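Local coordinates for periplasmic oligopeptide-binding protein (Burkholderia pseudomallei, PDB 3ZS6) that probably binds oligopeptides in the periplasm and hands them to an ABC transporter for import, at residues T352-T357 and K381-E386. Residues are numbered along the deposited sequence; the frame is centred on the assembly and turned at random.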
loop_
_atom_site.group_PDB
_atom_site.type_symbol
_atom_site.label_atom_id
_atom_site.label_comp_id
_atom_site.label_asym_id
_atom_site.label_seq_id
_atom_site.Cartn_x
_atom_site.Cartn_y
_atom_site.Cartn_z
ATOM N N THR A 352 -12.975 -18.439 -10.802
ATOM C CA THR A 352 -11.575 -18.716 -10.514
ATOM C C THR A 352 -11.114 -17.758 -9.415
ATOM O O THR A 352 -11.381 -16.554 -9.481
ATOM C CB THR A 352 -10.703 -18.571 -11.778
ATOM O OG1 THR A 352 -11.026 -19.624 -12.698
ATOM C CG2 THR A 352 -9.222 -18.654 -11.435
ATOM N N LEU A 353 -10.464 -18.302 -8.390
ATOM C CA LEU A 353 -9.931 -17.492 -7.289
ATOM C C LEU A 353 -8.405 -17.430 -7.387
ATOM O O LEU A 353 -7.704 -18.417 -7.145
ATOM C CB LEU A 353 -10.371 -18.062 -5.933
ATOM C CG LEU A 353 -9.777 -17.508 -4.630
ATOM C CD1 LEU A 353 -9.902 -15.999 -4.547
ATOM C CD2 LEU A 353 -10.444 -18.165 -3.412
ATOM N N THR A 354 -7.891 -16.269 -7.758
ATOM C CA THR A 354 -6.459 -16.131 -7.976
ATOM C C THR A 354 -5.777 -15.442 -6.792
ATOM O O THR A 354 -6.277 -14.440 -6.282
ATOM C CB THR A 354 -6.186 -15.345 -9.265
ATOM O OG1 THR A 354 -6.919 -15.937 -10.347
ATOM C CG2 THR A 354 -4.698 -15.342 -9.593
ATOM N N TYR A 355 -4.637 -15.979 -6.360
ATOM C CA TYR A 355 -3.849 -15.348 -5.299
ATOM C C TYR A 355 -2.363 -15.451 -5.616
ATOM O O TYR A 355 -1.959 -16.273 -6.436
ATOM C CB TYR A 355 -4.131 -16.003 -3.944
ATOM C CG TYR A 355 -3.664 -17.436 -3.868
ATOM C CD1 TYR A 355 -4.486 -18.478 -4.282
ATOM C CD2 TYR A 355 -2.400 -17.752 -3.391
ATOM C CE1 TYR A 355 -4.061 -19.796 -4.219
ATOM C CE2 TYR A 355 -1.965 -19.074 -3.319
ATOM C CZ TYR A 355 -2.800 -20.089 -3.736
ATOM O OH TYR A 355 -2.374 -21.401 -3.679
ATOM N N ASN A 356 -1.549 -14.625 -4.967
ATOM C CA ASN A 356 -0.105 -14.700 -5.176
ATOM C C ASN A 356 0.508 -15.758 -4.281
ATOM O O ASN A 356 0.207 -15.820 -3.089
ATOM C CB ASN A 356 0.584 -13.341 -4.977
ATOM C CG ASN A 356 0.346 -12.763 -3.601
ATOM O OD1 ASN A 356 -0.791 -12.459 -3.244
ATOM N ND2 ASN A 356 1.416 -12.607 -2.821
ATOM N N THR A 357 1.346 -16.601 -4.884
ATOM C CA THR A 357 1.965 -17.739 -4.210
ATOM C C THR A 357 2.500 -17.376 -2.829
ATOM O O THR A 357 3.360 -16.498 -2.699
ATOM C CB THR A 357 3.110 -18.312 -5.071
ATOM O OG1 THR A 357 2.631 -18.546 -6.406
ATOM C CG2 THR A 357 3.647 -19.619 -4.468
ATOM N N LYS A 381 -12.367 -22.084 -8.093
ATOM C CA LYS A 381 -11.163 -22.831 -8.432
ATOM C C LYS A 381 -9.919 -21.995 -8.126
ATOM O O LYS A 381 -9.799 -20.859 -8.584
ATOM C CB LYS A 381 -11.186 -23.245 -9.906
ATOM C CG LYS A 381 -12.388 -24.119 -10.280
ATOM C CD LYS A 381 -12.359 -24.549 -11.740
ATOM C CE LYS A 381 -13.483 -25.544 -12.035
ATOM N NZ LYS A 381 -13.621 -25.879 -13.487
ATOM N N LEU A 382 -8.994 -22.567 -7.357
ATOM C CA LEU A 382 -7.811 -21.834 -6.912
ATOM C C LEU A 382 -6.722 -21.809 -7.972
ATOM O O LEU A 382 -6.504 -22.786 -8.685
ATOM C CB LEU A 382 -7.256 -22.425 -5.614
ATOM C CG LEU A 382 -7.750 -21.805 -4.306
ATOM C CD1 LEU A 382 -9.264 -21.826 -4.237
ATOM C CD2 LEU A 382 -7.145 -22.516 -3.105
ATOM N N GLU A 383 -6.035 -20.680 -8.058
ATOM C CA GLU A 383 -4.956 -20.490 -9.007
ATOM C C GLU A 383 -3.937 -19.553 -8.362
ATOM O O GLU A 383 -4.303 -18.506 -7.823
ATOM C CB GLU A 383 -5.525 -19.914 -10.309
ATOM C CG GLU A 383 -4.542 -19.173 -11.194
ATOM C CD GLU A 383 -5.208 -18.630 -12.457
ATOM O OE1 GLU A 383 -5.586 -19.452 -13.323
ATOM O OE2 GLU A 383 -5.362 -17.387 -12.576
ATOM N N ASN A 384 -2.664 -19.945 -8.382
ATOM C CA ASN A 384 -1.623 -19.138 -7.760
ATOM C C ASN A 384 -0.673 -18.566 -8.801
ATOM O O ASN A 384 -0.273 -19.267 -9.724
ATOM C CB ASN A 384 -0.859 -19.941 -6.699
ATOM C CG ASN A 384 -0.041 -21.091 -7.297
ATOM O OD1 ASN A 384 -0.597 -22.055 -7.823
ATOM N ND2 ASN A 384 1.279 -20.992 -7.204
ATOM N N VAL A 385 -0.341 -17.284 -8.662
ATOM C CA VAL A 385 0.609 -16.630 -9.561
ATOM C C VAL A 385 1.593 -15.767 -8.787
ATOM O O VAL A 385 1.395 -15.491 -7.595
ATOM C CB VAL A 385 -0.102 -15.712 -10.580
ATOM C CG1 VAL A 385 -1.061 -16.507 -11.451
ATOM C CG2 VAL A 385 -0.823 -14.575 -9.856
ATOM N N GLU A 386 2.648 -15.331 -9.473
ATOM C CA GLU A 386 3.584 -14.364 -8.915
ATOM C C GLU A 386 2.861 -13.041 -8.635
ATOM O O GLU A 386 1.954 -12.644 -9.376
ATOM C CB GLU A 386 4.752 -14.124 -9.881
ATOM C CG GLU A 386 5.700 -13.039 -9.416
ATOM C CD GLU A 386 6.899 -12.864 -10.338
ATOM O OE1 GLU A 386 6.867 -13.396 -11.471
ATOM O OE2 GLU A 386 7.876 -12.200 -9.919
#
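Y355 N donates to E383 O and Y355 O accepts from V385 N, each at 2.9 Å: the pairing of parallel neighbours in a beta-alpha-beta unit, here strand 350-356, helix 359-376 and strand 379-385, within a mixed sheet of this family 5 solute-binding protein. L353 works the same way, its N on K381 O (2.6 Å) and its O on E383 N, and T357 N extends the series onto V385 O just past the strand end. The pair illustrates how a parallel strand divides its backbone: odd residues bond this neighbour, while T354 turns its N-H and carbonyl to strand 401-407 on the other side.

The same alternation sorts the side chains. On the face bearing L353, Y355, L382 and N384, the Y355 ring, with CG set between backbone N and carbonyl carbon (chi1 66°), has N384 CB above one face, 3.9 Å from the centroid, in a CH-pi contact. L353 CD2 meets L382 CD1 alongside. Helix 359-376 covers this face through H361, K362 and L366.

The other face holds T354 and E383 side by side; E383 OE2 lies 3.1 Å from T354 OG1, a possible hydrogen bond, since the hydroxyl proton has another acceptor within reach. L390 of helix 387-395 packs on T354, N356 and V385, while N356 OD1 accepts a hydrogen bond from R403 NH2. At the strand ends, N384 ND2 donates nearly straight (165°) and close to its amide plane to T357 OG1, at 2.9 Å.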